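Local structure of muscarinic toxin-like protein 3 homolog (Ophiophagus hannah, 3HH7) at residues 23-28 against 40-45. The protein is a homodimeric three-finger neurotoxin of king cobra venom that inhibits nicotinic acetylcholine receptors. Numbering follows the deposited sequence.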
ATOM      1  N   PHE A  23      11.006  -1.146  -5.813  1.00 15.05           N
ATOM      2  CA  PHE A  23       9.793  -1.943  -5.853  1.00 12.57           C
ATOM      3  C   PHE A  23       8.736  -1.157  -6.617  1.00 11.36           C
ATOM      4  O   PHE A  23       9.030  -0.089  -7.173  1.00 11.37           O
ATOM      5  CB  PHE A  23       9.342  -2.303  -4.434  1.00 11.57           C
ATOM      6  CG  PHE A  23       9.372  -1.142  -3.458  1.00 10.99           C
ATOM      7  CD1 PHE A  23      10.527  -0.855  -2.726  1.00 11.39           C
ATOM      8  CD2 PHE A  23       8.234  -0.373  -3.233  1.00 10.56           C
ATOM      9  CE1 PHE A  23      10.550   0.179  -1.805  1.00 10.06           C
ATOM     10  CE2 PHE A  23       8.259   0.673  -2.313  1.00 10.49           C
ATOM     11  CZ  PHE A  23       9.420   0.949  -1.600  1.00 10.39           C
ATOM     12  N   CYS A  24       7.527  -1.696  -6.674  1.00  9.62           N
ATOM     13  CA  CYS A  24       6.442  -1.059  -7.424  1.00  8.82           C
ATOM     14  C   CYS A  24       5.452  -0.368  -6.507  1.00  8.66           C
ATOM     15  O   CYS A  24       5.269  -0.762  -5.336  1.00  8.50           O
ATOM     16  CB  CYS A  24       5.677  -2.100  -8.238  1.00  8.96           C
ATOM     17  SG  CYS A  24       6.707  -3.146  -9.283  1.00  9.61           S
ATOM     18  N   TYR A  25       4.774   0.638  -7.045  1.00  7.66           N
ATOM     19  CA  TYR A  25       3.642   1.213  -6.328  1.00  8.17           C
ATOM     20  C   TYR A  25       2.455   1.483  -7.239  1.00  7.86           C
ATOM     21  O   TYR A  25       2.586   1.637  -8.470  1.00  7.26           O
ATOM     22  CB  TYR A  25       4.030   2.502  -5.595  1.00  9.05           C
ATOM     23  CG  TYR A  25       4.206   3.692  -6.515  1.00 10.28           C
ATOM     24  CD1 TYR A  25       3.176   4.613  -6.684  1.00 10.66           C
ATOM     25  CD2 TYR A  25       5.392   3.878  -7.222  1.00 10.19           C
ATOM     26  CE1 TYR A  25       3.326   5.706  -7.537  1.00 10.27           C
ATOM     27  CE2 TYR A  25       5.565   4.954  -8.079  1.00 10.70           C
ATOM     28  CZ  TYR A  25       4.533   5.865  -8.236  1.00 10.73           C
ATOM     29  OH  TYR A  25       4.731   6.924  -9.103  1.00 13.99           O
ATOM     30  N   LYS A  26       1.305   1.561  -6.594  1.00  7.41           N
ATOM     31  CA  LYS A  26       0.065   2.021  -7.193  1.00  7.53           C
ATOM     32  C   LYS A  26      -0.581   2.971  -6.187  1.00  7.89           C
ATOM     33  O   LYS A  26      -0.767   2.623  -5.030  1.00  7.20           O
ATOM     34  CB  LYS A  26      -0.869   0.846  -7.503  1.00  7.69           C
ATOM     35  CG  LYS A  26      -2.136   1.227  -8.215  1.00  8.61           C
ATOM     36  CD  LYS A  26      -2.975  -0.002  -8.448  1.00  9.81           C
ATOM     37  CE  LYS A  26      -4.113   0.292  -9.386  1.00  9.28           C
ATOM     38  NZ  LYS A  26      -5.034  -0.899  -9.435  1.00 12.33           N
ATOM     39  N   SER A  27      -0.893   4.175  -6.642  1.00  7.43           N
ATOM     40  CA  SER A  27      -1.460   5.214  -5.793  1.00  8.66           C
ATOM     41  C   SER A  27      -2.742   5.726  -6.429  1.00  7.90           C
ATOM     42  O   SER A  27      -2.717   6.171  -7.575  1.00  9.31           O
ATOM     43  CB  SER A  27      -0.442   6.348  -5.660  1.00  8.67           C
ATOM     44  OG  SER A  27      -0.959   7.420  -4.900  1.00 13.29           O
ATOM     45  N   SER A  28      -3.855   5.649  -5.702  1.00  7.63           N
ATOM     46  CA  SER A  28      -5.161   6.089  -6.187  1.00  8.41           C
ATOM     47  C   SER A  28      -5.605   7.270  -5.344  1.00  9.33           C
ATOM     48  O   SER A  28      -5.613   7.184  -4.106  1.00  8.72           O
ATOM     49  CB  SER A  28      -6.177   4.953  -6.057  1.00  8.75           C
ATOM     50  OG  SER A  28      -7.487   5.424  -6.272  1.00 10.43           O
ATOM     51  N   GLY A  40       4.173   2.968 -10.781  1.00  8.83           N
ATOM     52  CA  GLY A  40       5.546   2.940 -11.232  1.00  8.94           C
ATOM     53  C   GLY A  40       6.556   2.293 -10.300  1.00  9.40           C
ATOM     54  O   GLY A  40       6.202   1.652  -9.315  1.00  9.48           O
ATOM     55  N   CYS A  41       7.823   2.432 -10.669  1.00 10.82           N
ATOM     56  CA  CYS A  41       8.954   2.071  -9.820  1.00 11.49           C
ATOM     57  C   CYS A  41       9.184   3.120  -8.757  1.00 11.73           C
ATOM     58  O   CYS A  41       8.991   4.321  -8.992  1.00 12.02           O
ATOM     59  CB  CYS A  41      10.228   1.980 -10.663  1.00 11.74           C
ATOM     60  SG  CYS A  41      10.253   0.655 -11.834  1.00 13.60           S
ATOM     61  N   THR A  42       9.628   2.666  -7.591  1.00 12.55           N
ATOM     62  CA  THR A  42      10.004   3.583  -6.515  1.00 12.82           C
ATOM     63  C   THR A  42      10.947   2.907  -5.530  1.00 13.17           C
ATOM     64  O   THR A  42      10.975   1.678  -5.443  1.00 13.80           O
ATOM     65  CB  THR A  42       8.759   4.118  -5.766  1.00 13.18           C
ATOM     66  OG1 THR A  42       9.143   5.154  -4.843  1.00 12.69           O
ATOM     67  CG2 THR A  42       8.029   2.978  -5.020  1.00 13.15           C
ATOM     68  N   PHE A  43      11.718   3.713  -4.803  1.00 13.71           N
ATOM     69  CA  PHE A  43      12.537   3.199  -3.704  1.00 14.60           C
ATOM     70  C   PHE A  43      11.944   3.525  -2.323  1.00 13.54           C
ATOM     71  O   PHE A  43      12.463   3.094  -1.276  1.00 14.16           O
ATOM     72  CB  PHE A  43      14.002   3.683  -3.821  1.00 15.68           C
ATOM     73  CG  PHE A  43      14.172   5.184  -3.827  1.00 17.50           C
ATOM     74  CD1 PHE A  43      14.084   5.917  -2.646  1.00 20.06           C
ATOM     75  CD2 PHE A  43      14.476   5.856  -5.012  1.00 21.24           C
ATOM     76  CE1 PHE A  43      14.261   7.303  -2.649  1.00 21.78           C
ATOM     77  CE2 PHE A  43      14.661   7.247  -5.026  1.00 22.03           C
ATOM     78  CZ  PHE A  43      14.549   7.966  -3.845  1.00 21.28           C
ATOM     79  N   THR A  44      10.851   4.282  -2.331  1.00 12.84           N
ATOM     80  CA  THR A  44      10.116   4.628  -1.113  1.00 12.00           C
ATOM     81  C   THR A  44       8.603   4.520  -1.357  1.00 11.33           C
ATOM     82  O   THR A  44       8.096   4.942  -2.407  1.00 11.36           O
ATOM     83  CB  THR A  44      10.510   6.037  -0.582  1.00 12.98           C
ATOM     84  OG1 THR A  44       9.761   6.348   0.600  1.00 12.66           O
ATOM     85  CG2 THR A  44      10.263   7.104  -1.615  1.00 12.75           C
ATOM     86  N   CYS A  45       7.890   3.962  -0.383  1.00  9.88           N
ATOM     87  CA  CYS A  45       6.448   3.803  -0.523  1.00  9.40           C
ATOM     88  C   CYS A  45       5.774   5.158  -0.318  1.00  9.94           C
ATOM     89  O   CYS A  45       5.999   5.781   0.712  1.00  9.97           O
ATOM     90  CB  CYS A  45       5.939   2.776   0.490  1.00 10.38           C
ATOM     91  SG  CYS A  45       4.236   2.303   0.202  1.00  9.37           S
TER
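F23 pairs with T42 through two backbone hydrogen bonds, F23 N to T42 O and T42 N to F23 O, both 2.8 Å long. A chi1 of 46° sets CG of F23 between its own backbone N and carbonyl carbon, and the ring beyond it is wrapped by residues 42-45. T42 O lies 3.7 Å above the centre of one ring face, while C45 N approaches the ring edge in its plane, 3.6 Å from CZ. A large flat side chain suits this bend, and L48 of the second subunit also packs on it. The bend is tied by T42 itself, whose OG1 donates to T44 O at 2.7 Å, while its methyl CG2 fits between two aromatics, 3.6 Å from both F23 CE2 and Y25 CD2. Threonine thus serves the turn with its hydroxyl and the apolar cluster with its methyl.

Next along the strand, C24 faces C41 as a non-hydrogen-bonded pair, the CA atoms 4.7 Å apart. Their sulphurs do not join each other: C24 is bonded to C3 and C41 to C17, so both strands are tied to the first finger from the same face of the sheet.

Y25 returns to the face of F23 and forms a second hydrogen-bonded pair, with G40. Its ring leans over the neighbouring strand, G40 N lying 3.6 Å above one face toward the rim and C41 O at the edge, and its OH is hydrogen-bonded to the carboxylate (OE2) of E38. Glycine suits position 40 chiefly because of its backbone angles, at which a CB would press on the preceding carbonyl O; it would also come within 3.5 Å of Y25 CE2. This is the disulfide-rich base of the central beta hairpin, 23-31 with 34-42, in the three-finger toxin fold.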